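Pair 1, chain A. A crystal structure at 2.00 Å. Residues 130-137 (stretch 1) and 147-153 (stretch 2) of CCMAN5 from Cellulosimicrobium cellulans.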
# COMPACT_ATOMS: atom_id res chain seq x y z
N ALA A 130 -21.53 -0.84 -31.95
CA ALA A 130 -22.93 -0.96 -32.35
C ALA A 130 -23.66 0.17 -31.64
O ALA A 130 -23.18 0.63 -30.60
CB ALA A 130 -23.49 -2.33 -31.95
N PRO A 131 -24.79 0.66 -32.22
CA PRO A 131 -25.65 1.70 -31.64
C PRO A 131 -25.99 1.45 -30.18
O PRO A 131 -26.18 0.29 -29.77
CB PRO A 131 -26.93 1.61 -32.49
CG PRO A 131 -26.75 0.47 -33.44
CD PRO A 131 -25.27 0.29 -33.57
N GLY A 132 -26.03 2.52 -29.40
CA GLY A 132 -26.51 2.45 -28.03
C GLY A 132 -25.45 2.27 -26.96
O GLY A 132 -24.25 2.19 -27.25
N THR A 133 -25.89 2.20 -25.71
CA THR A 133 -25.00 2.24 -24.57
C THR A 133 -25.26 1.08 -23.61
O THR A 133 -26.41 0.77 -23.31
CB THR A 133 -25.10 3.63 -23.88
OG1 THR A 133 -24.58 4.61 -24.78
CG2 THR A 133 -24.30 3.70 -22.59
N ILE A 134 -24.19 0.41 -23.18
CA ILE A 134 -24.29 -0.54 -22.10
C ILE A 134 -23.93 0.23 -20.81
O ILE A 134 -22.77 0.60 -20.60
CB ILE A 134 -23.36 -1.76 -22.26
CG1 ILE A 134 -23.64 -2.51 -23.59
CG2 ILE A 134 -23.50 -2.69 -21.07
CD1 ILE A 134 -22.53 -3.51 -23.96
N GLU A 135 -24.94 0.48 -19.98
CA GLU A 135 -24.73 1.22 -18.74
C GLU A 135 -24.27 0.19 -17.72
O GLU A 135 -24.97 -0.77 -17.45
CB GLU A 135 -26.01 1.91 -18.26
CG GLU A 135 -26.56 3.01 -19.22
CD GLU A 135 -25.78 4.34 -19.16
OE1 GLU A 135 -24.74 4.45 -18.45
OE2 GLU A 135 -26.21 5.29 -19.85
N ALA A 136 -23.06 0.37 -17.19
CA ALA A 136 -22.49 -0.58 -16.26
C ALA A 136 -22.36 0.07 -14.89
O ALA A 136 -21.80 1.15 -14.75
CB ALA A 136 -21.16 -1.04 -16.76
N GLU A 137 -22.87 -0.63 -13.88
CA GLU A 137 -22.66 -0.23 -12.50
C GLU A 137 -22.10 -1.44 -11.72
O GLU A 137 -22.63 -2.54 -11.81
CB GLU A 137 -23.99 0.17 -11.87
CG GLU A 137 -24.61 1.45 -12.38
CD GLU A 137 -26.06 1.57 -11.96
OE1 GLU A 137 -26.34 2.29 -11.00
OE2 GLU A 137 -26.91 0.88 -12.55
N HIS A 147 -22.71 -6.53 -9.87
CA HIS A 147 -22.85 -5.88 -11.18
C HIS A 147 -24.33 -5.64 -11.50
O HIS A 147 -25.19 -6.52 -11.26
CB HIS A 147 -22.31 -6.80 -12.27
CG HIS A 147 -20.89 -7.21 -12.10
ND1 HIS A 147 -19.92 -6.97 -13.05
CD2 HIS A 147 -20.27 -7.88 -11.10
CE1 HIS A 147 -18.76 -7.45 -12.64
NE2 HIS A 147 -18.95 -8.01 -11.46
N ARG A 148 -24.61 -4.45 -12.04
CA ARG A 148 -25.89 -4.16 -12.70
C ARG A 148 -25.66 -3.52 -14.07
O ARG A 148 -25.03 -2.45 -14.17
CB ARG A 148 -26.76 -3.23 -11.83
CG ARG A 148 -28.15 -2.99 -12.41
CD ARG A 148 -29.03 -2.26 -11.43
NE ARG A 148 -28.43 -0.98 -10.99
CZ ARG A 148 -28.81 -0.35 -9.89
NH1 ARG A 148 -29.75 -0.88 -9.11
NH2 ARG A 148 -28.23 0.81 -9.55
N TYR A 149 -26.18 -4.17 -15.12
CA TYR A 149 -26.01 -3.72 -16.51
C TYR A 149 -27.33 -3.40 -17.17
O TYR A 149 -28.32 -4.13 -17.00
CB TYR A 149 -25.31 -4.81 -17.34
CG TYR A 149 -23.91 -5.11 -16.89
CD1 TYR A 149 -23.65 -6.24 -16.12
CD2 TYR A 149 -22.85 -4.27 -17.22
CE1 TYR A 149 -22.36 -6.52 -15.69
CE2 TYR A 149 -21.56 -4.54 -16.79
CZ TYR A 149 -21.32 -5.66 -16.02
OH TYR A 149 -20.05 -5.94 -15.58
N ALA A 150 -27.37 -2.31 -17.93
CA ALA A 150 -28.51 -2.00 -18.79
C ALA A 150 -28.10 -2.02 -20.25
O ALA A 150 -27.33 -1.17 -20.68
CB ALA A 150 -29.13 -0.63 -18.42
N PHE A 151 -28.63 -2.96 -21.03
CA PHE A 151 -28.28 -3.10 -22.46
C PHE A 151 -29.32 -2.39 -23.34
O PHE A 151 -30.46 -2.25 -22.92
CB PHE A 151 -28.25 -4.58 -22.84
CG PHE A 151 -27.05 -5.32 -22.33
CD1 PHE A 151 -26.97 -5.68 -20.99
CD2 PHE A 151 -26.02 -5.68 -23.19
CE1 PHE A 151 -25.86 -6.39 -20.50
CE2 PHE A 151 -24.91 -6.39 -22.72
CZ PHE A 151 -24.83 -6.74 -21.38
N PRO A 152 -28.94 -1.96 -24.56
CA PRO A 152 -29.97 -1.29 -25.37
C PRO A 152 -31.16 -2.22 -25.66
O PRO A 152 -30.99 -3.43 -25.83
CB PRO A 152 -29.23 -0.92 -26.66
CG PRO A 152 -27.76 -0.85 -26.25
CD PRO A 152 -27.61 -1.93 -25.21
N ALA A 153 -32.35 -1.65 -25.73
CA ALA A 153 -33.53 -2.44 -26.10
C ALA A 153 -33.29 -3.23 -27.39
O ALA A 153 -32.70 -2.73 -28.35
CB ALA A 153 -34.76 -1.55 -26.22
O HOH W 1 -26.91 -0.30 -15.00

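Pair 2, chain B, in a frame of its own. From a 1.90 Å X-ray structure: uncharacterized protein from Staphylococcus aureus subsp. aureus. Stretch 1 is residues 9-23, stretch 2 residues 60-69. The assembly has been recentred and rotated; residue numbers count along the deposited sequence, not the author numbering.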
# COMPACT_ATOMS: atom_id res chain seq x y z
N ILE B 9 -6.27 9.54 -16.85
CA ILE B 9 -7.71 9.56 -17.08
C ILE B 9 -8.17 8.10 -17.17
O ILE B 9 -7.71 7.38 -18.04
CB ILE B 9 -8.05 10.31 -18.37
CG1 ILE B 9 -7.72 11.83 -18.29
CG2 ILE B 9 -9.53 10.12 -18.72
CD1 ILE B 9 -8.00 12.44 -16.88
N THR B 10 -9.04 7.66 -16.26
CA THR B 10 -9.56 6.26 -16.24
C THR B 10 -10.55 5.94 -17.43
O THR B 10 -11.03 6.87 -18.11
CB THR B 10 -10.24 5.98 -14.91
OG1 THR B 10 -11.48 6.73 -14.82
CG2 THR B 10 -9.27 6.35 -13.71
N LYS B 11 -10.89 4.65 -17.62
CA LYS B 11 -11.91 4.26 -18.63
C LYS B 11 -13.22 4.98 -18.43
O LYS B 11 -13.95 5.20 -19.41
CB LYS B 11 -12.22 2.75 -18.57
CG LYS B 11 -11.35 1.88 -19.41
CD LYS B 11 -11.69 1.95 -20.90
CE LYS B 11 -10.77 1.09 -21.77
NZ LYS B 11 -11.04 1.37 -23.24
N ASP B 12 -13.57 5.25 -17.16
CA ASP B 12 -14.76 5.99 -16.84
C ASP B 12 -14.56 7.50 -16.71
O ASP B 12 -15.44 8.17 -16.22
CB ASP B 12 -15.52 5.40 -15.63
CG ASP B 12 -14.75 5.46 -14.33
OD1 ASP B 12 -13.55 5.11 -14.29
OD2 ASP B 12 -15.36 5.80 -13.31
N ALA B 13 -13.47 8.04 -17.23
CA ALA B 13 -13.28 9.48 -17.38
C ALA B 13 -13.02 10.15 -16.03
O ALA B 13 -13.33 11.33 -15.88
CB ALA B 13 -14.49 10.12 -18.07
N PHE B 14 -12.45 9.40 -15.08
CA PHE B 14 -12.11 9.93 -13.75
C PHE B 14 -10.64 10.29 -13.75
O PHE B 14 -9.82 9.50 -14.24
CB PHE B 14 -12.39 8.92 -12.62
CG PHE B 14 -12.27 9.52 -11.23
CD1 PHE B 14 -13.37 10.10 -10.60
CD2 PHE B 14 -11.03 9.53 -10.58
CE1 PHE B 14 -13.25 10.68 -9.35
CE2 PHE B 14 -10.91 10.11 -9.30
CZ PHE B 14 -12.00 10.69 -8.71
N ALA B 15 -10.28 11.45 -13.19
CA ALA B 15 -8.87 11.84 -13.10
C ALA B 15 -8.18 11.23 -11.86
O ALA B 15 -8.69 11.34 -10.72
CB ALA B 15 -8.71 13.40 -13.15
N LEU B 16 -7.08 10.50 -12.06
CA LEU B 16 -6.28 10.00 -10.95
C LEU B 16 -5.00 10.78 -10.97
O LEU B 16 -4.21 10.58 -11.88
CB LEU B 16 -5.93 8.51 -11.07
CG LEU B 16 -7.11 7.56 -10.99
CD1 LEU B 16 -6.61 6.13 -11.23
CD2 LEU B 16 -7.86 7.75 -9.65
N PRO B 17 -4.81 11.70 -10.01
CA PRO B 17 -3.56 12.46 -9.99
C PRO B 17 -2.40 11.57 -9.54
O PRO B 17 -2.61 10.59 -8.83
CB PRO B 17 -3.80 13.54 -8.91
CG PRO B 17 -4.90 12.90 -8.01
CD PRO B 17 -5.76 12.14 -8.97
N TYR B 18 -1.21 11.88 -10.02
CA TYR B 18 0.00 11.35 -9.46
C TYR B 18 1.09 12.41 -9.53
O TYR B 18 0.99 13.32 -10.36
CB TYR B 18 0.43 10.01 -10.06
CG TYR B 18 0.88 10.01 -11.50
CD1 TYR B 18 2.21 10.23 -11.83
CD2 TYR B 18 -0.03 9.76 -12.53
CE1 TYR B 18 2.64 10.21 -13.16
CE2 TYR B 18 0.39 9.76 -13.86
CZ TYR B 18 1.73 9.97 -14.14
OH TYR B 18 2.11 9.92 -15.43
N THR B 19 2.03 12.32 -8.59
CA THR B 19 3.18 13.21 -8.47
C THR B 19 4.47 12.44 -8.64
O THR B 19 4.61 11.29 -8.19
CB THR B 19 3.26 13.95 -7.12
OG1 THR B 19 3.49 12.98 -6.07
CG2 THR B 19 1.96 14.68 -6.83
N ILE B 20 5.42 13.07 -9.31
CA ILE B 20 6.75 12.53 -9.46
C ILE B 20 7.68 13.51 -8.79
O ILE B 20 7.68 14.71 -9.11
CB ILE B 20 7.17 12.38 -10.94
CG1 ILE B 20 6.19 11.45 -11.68
CG2 ILE B 20 8.66 11.92 -11.07
CD1 ILE B 20 6.71 11.01 -13.05
N ILE B 21 8.48 12.99 -7.85
CA ILE B 21 9.60 13.73 -7.30
C ILE B 21 10.85 13.14 -7.91
O ILE B 21 11.08 11.93 -7.77
CB ILE B 21 9.69 13.56 -5.76
CG1 ILE B 21 8.53 14.27 -5.06
CG2 ILE B 21 11.10 14.09 -5.24
CD1 ILE B 21 8.12 13.64 -3.75
N LYS B 22 11.66 13.98 -8.57
CA LYS B 22 12.85 13.52 -9.30
C LYS B 22 14.04 13.18 -8.40
O LYS B 22 14.23 13.79 -7.35
CB LYS B 22 13.33 14.59 -10.30
CG LYS B 22 12.34 14.95 -11.40
CD LYS B 22 11.97 13.77 -12.32
CE LYS B 22 12.97 13.53 -13.44
NZ LYS B 22 13.92 12.43 -13.06
N ALA B 23 14.83 12.20 -8.85
CA ALA B 23 16.11 11.86 -8.20
C ALA B 23 16.99 13.10 -8.09
O ALA B 23 17.16 13.80 -9.06
CB ALA B 23 16.82 10.80 -8.99
N TYR B 60 16.77 7.68 -6.84
CA TYR B 60 15.57 7.11 -7.43
C TYR B 60 14.50 8.18 -7.63
O TYR B 60 14.41 9.13 -6.85
CB TYR B 60 15.05 5.95 -6.56
CG TYR B 60 16.05 4.82 -6.50
CD1 TYR B 60 16.09 3.84 -7.49
CD2 TYR B 60 17.02 4.78 -5.53
CE1 TYR B 60 17.04 2.83 -7.49
CE2 TYR B 60 17.94 3.78 -5.50
CZ TYR B 60 17.97 2.80 -6.48
OH TYR B 60 18.94 1.82 -6.45
N ASP B 61 13.69 8.04 -8.67
CA ASP B 61 12.45 8.85 -8.74
C ASP B 61 11.41 8.19 -7.86
O ASP B 61 11.38 6.96 -7.76
CB ASP B 61 11.90 8.93 -10.17
CG ASP B 61 12.77 9.79 -11.09
OD1 ASP B 61 13.89 10.18 -10.69
OD2 ASP B 61 12.31 10.04 -12.22
N LEU B 62 10.57 9.03 -7.23
CA LEU B 62 9.50 8.59 -6.36
C LEU B 62 8.18 9.09 -6.96
O LEU B 62 8.01 10.28 -7.15
CB LEU B 62 9.66 9.13 -4.93
CG LEU B 62 8.60 8.62 -3.95
CD1 LEU B 62 8.71 7.10 -3.82
CD2 LEU B 62 8.79 9.31 -2.60
N ILE B 63 7.29 8.17 -7.28
CA ILE B 63 6.01 8.52 -7.91
C ILE B 63 4.86 8.15 -6.98
O ILE B 63 4.68 6.99 -6.69
CB ILE B 63 5.85 7.81 -9.23
CG1 ILE B 63 7.07 8.07 -10.11
CG2 ILE B 63 4.56 8.32 -9.94
CD1 ILE B 63 8.12 6.97 -10.18
N GLN B 64 4.10 9.13 -6.50
CA GLN B 64 3.07 8.85 -5.51
C GLN B 64 1.70 8.72 -6.18
O GLN B 64 1.17 9.72 -6.68
CB GLN B 64 3.15 9.93 -4.43
CG GLN B 64 4.56 9.85 -3.87
CD GLN B 64 4.88 10.79 -2.78
OE1 GLN B 64 5.75 11.63 -2.96
NE2 GLN B 64 4.28 10.60 -1.59
N LEU B 65 1.17 7.51 -6.28
CA LEU B 65 -0.05 7.35 -7.06
C LEU B 65 -1.31 7.43 -6.24
O LEU B 65 -1.27 7.33 -5.04
CB LEU B 65 -0.09 6.07 -7.94
CG LEU B 65 -0.21 4.66 -7.43
CD1 LEU B 65 -1.54 4.34 -6.82
CD2 LEU B 65 0.13 3.67 -8.66
N SER B 66 -2.42 7.65 -6.93
CA SER B 66 -3.72 7.75 -6.27
C SER B 66 -4.68 6.72 -6.84
O SER B 66 -4.50 6.25 -7.97
CB SER B 66 -4.26 9.16 -6.43
OG SER B 66 -3.39 10.05 -5.69
N TYR B 67 -5.66 6.35 -6.02
CA TYR B 67 -6.74 5.46 -6.44
C TYR B 67 -8.00 5.87 -5.68
O TYR B 67 -7.90 6.44 -4.60
CB TYR B 67 -6.38 3.99 -6.14
CG TYR B 67 -5.99 3.76 -4.72
CD1 TYR B 67 -6.95 3.43 -3.76
CD2 TYR B 67 -4.67 3.85 -4.31
CE1 TYR B 67 -6.58 3.22 -2.43
CE2 TYR B 67 -4.29 3.62 -2.98
CZ TYR B 67 -5.26 3.30 -2.06
OH TYR B 67 -4.92 3.13 -0.76
N ARG B 68 -9.16 5.54 -6.24
CA ARG B 68 -10.44 5.83 -5.57
C ARG B 68 -10.61 4.91 -4.34
O ARG B 68 -10.23 3.75 -4.33
CB ARG B 68 -11.59 5.76 -6.58
CG ARG B 68 -11.66 7.01 -7.48
CD ARG B 68 -12.67 6.85 -8.61
NE ARG B 68 -12.18 5.99 -9.68
CZ ARG B 68 -12.86 5.76 -10.80
NH1 ARG B 68 -14.07 6.30 -10.97
NH2 ARG B 68 -12.34 4.99 -11.73
N LEU B 69 -11.15 5.46 -3.27
CA LEU B 69 -11.26 4.71 -2.05
C LEU B 69 -12.56 3.96 -1.87
O LEU B 69 -13.63 4.35 -2.39
CB LEU B 69 -11.08 5.69 -0.89
CG LEU B 69 -9.78 6.50 -0.88
CD1 LEU B 69 -9.83 7.69 0.14
CD2 LEU B 69 -8.51 5.65 -0.71
O HOH W 2 -2.46 7.79 -9.81

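Both pairs are built on two neighbouring antiparallel strands, and 14 central residues superpose with an RMSD of 1.0 Å. The strand axes approach to 4.7 Å in pair 1 and 4.6 Å in pair 2, with N-to-C directions at 162° and 164°. The register is conserved: Glu135(A) opposite Ala150(A) matches Thr19(B) opposite Gln64(B), and Glu137(A) opposite Arg148(A) matches Ile21(B) opposite Leu62(B). Each is a hydrogen-bonded pair. In pair 1 the Glu135(A) N to Ala150(A) O bond is 3.0 Å and its return, Ala150(A) N to Glu135(A) O, 2.9 Å. The equivalent rung in pair 2 is less even, since Gln64(B) N lies 2.8 Å from Thr19(B) O, whereas the bond from Thr19(B) N to Gln64(B) O is weak at 3.3 Å.

Between these rungs, Ala136(A) and Tyr149(A) coincide with Ile20(B) and Ile63(B). Pair 1 combines a small residue with a large one, the methyl CB of Ala136(A) resting 3.5 Å from CE2 of Tyr149(A). Pair 2 uses two branched side chains of similar size, with CG1 of Ile20(B) 3.8 Å from CG1 of Ile63(B). Two residues back along the first strand, the aromatic and aliphatic roles are exchanged: Ile134(A) CG2 lies 4.2 Å from Tyr149(A) CD2, while at the matching sites Tyr18(B) CD1 meets Ile63(B) CG2 at 3.6 Å. Ile134(A) also places CG2 over the face of the Phe151(A) ring, 4.2 Å from its centroid.

The chemistry differs sharply at the Glu137(A)–Arg148(A) rung. There a salt bridge spans the strands through two hydrogen bonds, Arg148(A) NH2 to Glu137(A) OE1 at 2.8 Å and Arg148(A) NE to Glu137(A) OE2 at 2.9 Å, so the carboxylate meets the edge of the guanidinium. Ile21(B) and Leu62(B) carry no charge, and Ile21(B) CD1 instead approaches Gln64(B) OE1 to 3.2 Å.

Pair 2 places its salt bridges elsewhere. Asp61(B), at the position of His147(A), accepts a hydrogen bond from Lys22(B) NZ to OD2 at 3.0 Å and one from the backbone, Ala23(B) N to OD1, at 2.9 Å. Beyond the superposed strands, Arg68(B) NH1 binds Asp12(B) OD2 at 2.7 Å while its guanidinium lies flat on the Phe14(B) ring, combining an in-plane charge contact with stacking.

At the matched Pro152(A) and Ser66(B), proline packs its ring, with CD 3.5 Å from Thr133(A) O, whereas in pair 2 a water links Ser66(B) N (2.9 Å) to Pro17(B) O (3.0 Å).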